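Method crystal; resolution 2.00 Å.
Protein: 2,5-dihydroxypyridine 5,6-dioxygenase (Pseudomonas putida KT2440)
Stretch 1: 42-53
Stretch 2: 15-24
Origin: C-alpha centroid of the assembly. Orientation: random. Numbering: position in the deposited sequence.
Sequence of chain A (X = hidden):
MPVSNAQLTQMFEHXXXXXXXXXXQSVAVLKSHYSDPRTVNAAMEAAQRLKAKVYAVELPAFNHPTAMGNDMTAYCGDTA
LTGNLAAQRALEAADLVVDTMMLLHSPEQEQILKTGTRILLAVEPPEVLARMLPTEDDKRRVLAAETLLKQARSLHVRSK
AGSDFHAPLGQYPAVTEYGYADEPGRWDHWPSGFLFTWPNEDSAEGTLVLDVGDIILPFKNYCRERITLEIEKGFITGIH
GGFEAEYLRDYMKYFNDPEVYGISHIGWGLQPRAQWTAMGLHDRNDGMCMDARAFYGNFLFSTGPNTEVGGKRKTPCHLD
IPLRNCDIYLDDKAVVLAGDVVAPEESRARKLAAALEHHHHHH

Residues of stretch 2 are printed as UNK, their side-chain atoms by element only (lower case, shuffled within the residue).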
# COMPACT_ATOMS: atom_id res chain seq x y z
N ALA A 42 7.82 5.99 13.97
CA ALA A 42 8.98 6.07 14.89
C ALA A 42 8.64 6.89 16.15
O ALA A 42 9.09 6.51 17.25
CB ALA A 42 10.17 6.65 14.19
N ALA A 43 7.91 7.99 15.99
CA ALA A 43 7.43 8.86 17.09
C ALA A 43 6.46 8.07 17.98
O ALA A 43 6.62 8.09 19.21
CB ALA A 43 6.84 10.13 16.53
N MET A 44 5.51 7.36 17.38
CA MET A 44 4.50 6.56 18.14
C MET A 44 5.24 5.44 18.91
O MET A 44 4.99 5.32 20.12
CB MET A 44 3.46 5.95 17.20
CG MET A 44 2.50 6.97 16.56
SD MET A 44 1.27 7.64 17.70
CE MET A 44 0.03 6.34 17.70
N GLU A 45 6.14 4.72 18.25
CA GLU A 45 6.91 3.57 18.80
C GLU A 45 7.82 4.08 19.92
O GLU A 45 7.76 3.54 21.00
CB GLU A 45 7.68 2.81 17.72
CG GLU A 45 6.78 1.91 16.88
CD GLU A 45 5.73 1.15 17.69
OE1 GLU A 45 4.49 1.48 17.58
OE2 GLU A 45 6.14 0.24 18.45
N ALA A 46 8.57 5.16 19.69
CA ALA A 46 9.52 5.70 20.69
C ALA A 46 8.77 6.19 21.95
O ALA A 46 9.20 5.87 23.09
CB ALA A 46 10.33 6.81 20.07
N ALA A 47 7.68 6.93 21.79
CA ALA A 47 6.88 7.42 22.94
C ALA A 47 6.39 6.24 23.78
O ALA A 47 6.50 6.32 25.05
CB ALA A 47 5.74 8.27 22.46
N GLN A 48 5.93 5.16 23.14
CA GLN A 48 5.54 3.92 23.87
C GLN A 48 6.77 3.25 24.54
O GLN A 48 6.64 2.81 25.69
CB GLN A 48 4.79 2.99 22.93
CG GLN A 48 3.45 3.55 22.55
CD GLN A 48 2.65 2.61 21.68
OE1 GLN A 48 1.87 1.80 22.18
NE2 GLN A 48 2.79 2.77 20.38
N ARG A 49 7.93 3.20 23.89
CA ARG A 49 9.15 2.65 24.53
C ARG A 49 9.47 3.43 25.82
O ARG A 49 9.94 2.81 26.75
CB ARG A 49 10.33 2.64 23.58
CG ARG A 49 10.19 1.54 22.54
CD ARG A 49 11.49 0.99 22.04
NE ARG A 49 11.14 -0.30 21.47
CZ ARG A 49 11.19 -1.47 22.12
NH1 ARG A 49 11.67 -1.56 23.35
NH2 ARG A 49 10.80 -2.56 21.49
N LEU A 50 9.22 4.73 25.88
CA LEU A 50 9.52 5.54 27.09
C LEU A 50 8.36 5.41 28.08
O LEU A 50 8.43 6.08 29.09
CB LEU A 50 9.77 6.99 26.70
CG LEU A 50 10.97 7.24 25.78
CD1 LEU A 50 11.01 8.69 25.29
CD2 LEU A 50 12.28 6.85 26.45
N LYS A 51 7.36 4.57 27.78
CA LYS A 51 6.21 4.23 28.66
C LYS A 51 5.25 5.42 28.79
O LYS A 51 4.44 5.43 29.71
CB LYS A 51 6.69 3.83 30.06
CG LYS A 51 7.62 2.63 30.14
CD LYS A 51 7.82 2.15 31.58
CE LYS A 51 8.99 1.20 31.78
NZ LYS A 51 10.28 1.93 31.75
N ALA A 52 5.35 6.41 27.90
CA ALA A 52 4.35 7.50 27.78
C ALA A 52 3.05 6.93 27.21
O ALA A 52 3.09 5.90 26.55
CB ALA A 52 4.92 8.60 26.94
N LYS A 53 1.92 7.53 27.54
CA LYS A 53 0.64 7.35 26.81
C LYS A 53 0.78 8.07 25.46
O LYS A 53 1.37 9.16 25.44
CB LYS A 53 -0.50 7.88 27.67
CG LYS A 53 -0.66 7.16 29.01
CD LYS A 53 -1.06 5.71 28.78
CE LYS A 53 -0.97 4.86 30.03
NZ LYS A 53 -1.77 3.62 29.85
N UNK A 15 15.48 12.06 21.42
CA UNK A 15 14.93 13.45 21.38
C UNK A 15 13.72 13.55 22.33
O UNK A 15 13.60 14.59 22.97
c UNK A 15 14.02 15.27 19.87
c UNK A 15 15.93 13.81 19.09
c UNK A 15 14.64 13.88 19.93
N UNK A 16 12.86 12.54 22.43
CA UNK A 16 11.72 12.56 23.39
C UNK A 16 12.23 12.55 24.85
O UNK A 16 11.70 13.29 25.65
c UNK A 16 10.80 11.38 23.10
c UNK A 16 10.01 11.44 21.79
c UNK A 16 9.06 10.26 21.76
c UNK A 16 9.26 12.73 21.60
N UNK A 17 13.29 11.79 25.14
CA UNK A 17 13.97 11.82 26.46
C UNK A 17 14.49 13.24 26.76
O UNK A 17 14.15 13.78 27.83
c UNK A 17 15.09 10.78 26.51
c UNK A 17 15.97 8.67 27.66
c UNK A 17 14.84 9.68 27.52
c UNK A 17 15.64 7.38 26.93
n UNK A 17 16.83 6.52 26.77
N UNK A 18 15.24 13.85 25.85
CA UNK A 18 15.72 15.23 26.06
C UNK A 18 14.51 16.14 26.26
O UNK A 18 14.63 17.13 26.98
c UNK A 18 16.57 15.67 24.86
c UNK A 18 18.67 15.48 23.51
c UNK A 18 17.96 15.06 24.79
c UNK A 18 18.78 15.45 26.02
N UNK A 19 13.40 15.83 25.61
CA UNK A 19 12.12 16.59 25.71
C UNK A 19 11.33 16.23 26.98
O UNK A 19 10.17 16.65 27.09
o UNK A 19 11.85 16.98 23.33
c UNK A 19 11.27 16.37 24.46
N UNK A 20 11.91 15.44 27.90
CA UNK A 20 11.34 15.10 29.23
C UNK A 20 10.09 14.25 29.08
O UNK A 20 9.18 14.31 29.95
n UNK A 20 13.30 19.09 31.32
n UNK A 20 15.24 20.25 30.82
n UNK A 20 15.37 18.05 31.46
c UNK A 20 12.51 16.92 30.56
c UNK A 20 12.50 17.93 31.70
c UNK A 20 14.64 19.12 31.20
c UNK A 20 11.16 16.37 30.08
N UNK A 21 10.04 13.40 28.06
CA UNK A 21 8.95 12.39 27.96
C UNK A 21 9.34 11.20 28.83
O UNK A 21 10.46 10.74 28.73
c UNK A 21 8.73 11.95 26.52
c UNK A 21 8.27 13.11 25.67
c UNK A 21 7.79 10.78 26.43
N UNK A 22 8.42 10.74 29.66
CA UNK A 22 8.58 9.53 30.50
C UNK A 22 7.18 9.00 30.79
O UNK A 22 6.21 9.51 30.20
c UNK A 22 9.38 9.82 31.78
o UNK A 22 7.50 11.00 32.67
c UNK A 22 8.75 10.88 32.67
o UNK A 22 9.51 11.62 33.31
N UNK A 23 7.08 8.06 31.71
CA UNK A 23 5.83 7.34 32.02
C UNK A 23 4.80 8.32 32.60
O UNK A 23 3.66 7.93 32.68
c UNK A 23 7.72 7.16 34.70
c UNK A 23 6.09 6.17 32.97
c UNK A 23 6.35 6.56 34.41
o UNK A 23 7.86 7.82 35.75
o UNK A 23 8.66 6.96 33.88
N UNK A 24 5.14 9.54 33.00
CA UNK A 24 4.10 10.45 33.56
C UNK A 24 3.43 11.21 32.40
O UNK A 24 2.43 11.93 32.61
o UNK A 24 5.61 12.28 33.94
c UNK A 24 4.73 11.38 34.61
c UNK A 24 5.52 10.60 35.62

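Position 15 carries three side-chain carbons, one bonded to CA and holding the other two. A fork at the first carbon with no heteroatom is valine. The side chain of V15 makes no contact with stretch 1, and its backbone O serves the end of its own helix.

Position 16 has four carbons, forked at the second, which is the leucine pattern. Its CB points toward stretch 1, and one terminal methyl reaches the helix there. For L16, CD1 lies 3.6 Å from A47 N, 3.9 Å from A47 CB and 4.0 Å from A46 CB, so the methyl rests against backbone as well as alanine side chains.

Position 17 shows four carbons in a row ending in nitrogen, hence lysine. The chain of K17 passes L50 with its aliphatic part: CE is 3.4 Å from L50 CD2.

Position 18 repeats the four-carbon chain forked at the second, so it is leucine; L18 does not reach stretch 1. Position 19 has one carbon and one oxygen, which defines serine. S19 is the first residue to leave helical phi/psi, and its OG donates to V15 O at 3.0 Å, the same oxygen that accepts S19 N at 2.9 Å.

Position 20 has three carbons, a nitrogen, then a carbon bearing two more nitrogens: the guanidinium of arginine. R20 is out of reach of stretch 1. Its phi of 67° helps turn the chain, and R20 N bonds to K17 O at 2.8 Å.

Position 21 again has three carbons forked at the first, so it is valine. V21 points toward stretch 1, where CG1 meets A52 CB at 3.6 Å and L50 CD1 at 4.0 Å. Its backbone N is held by L16 O at 2.9 Å.

Position 22 has two carbons, the second carrying two oxygens, which identifies aspartate. The CB of D22 points away from stretch 1, so contact falls to the backbone: D22 O is 3.6 Å from A52 CB. Position 23 adds one carbon before the two oxygens and is glutamate. E23 CB lies 3.8 Å from K51 CB, and E23 CA makes a CA-H...O contact with K51 O at 3.3 Å, with 159° at the hydrogen.

Position 24 has one carbon carrying an oxygen and a carbon, the threonine pattern. T24 bonds D22 OD1 twice, from OG1 at 2.6 Å and from N at 2.8 Å, which explains where the aspartate carboxylate is engaged.

The contact works by packing, since no hydrogen bond crosses it. L50, with 111 Å² covered, is central: its CD1 lies 3.5 Å from L16 CB. The Schellman turn at K51, with A52 N bonded to A47 O at 3.1 Å, ends the helix and brings A52 beside V21. Altogether 427 Å² is buried, summed over both sides.

Stretch 2, residues 15-24: VLKLSRVDET
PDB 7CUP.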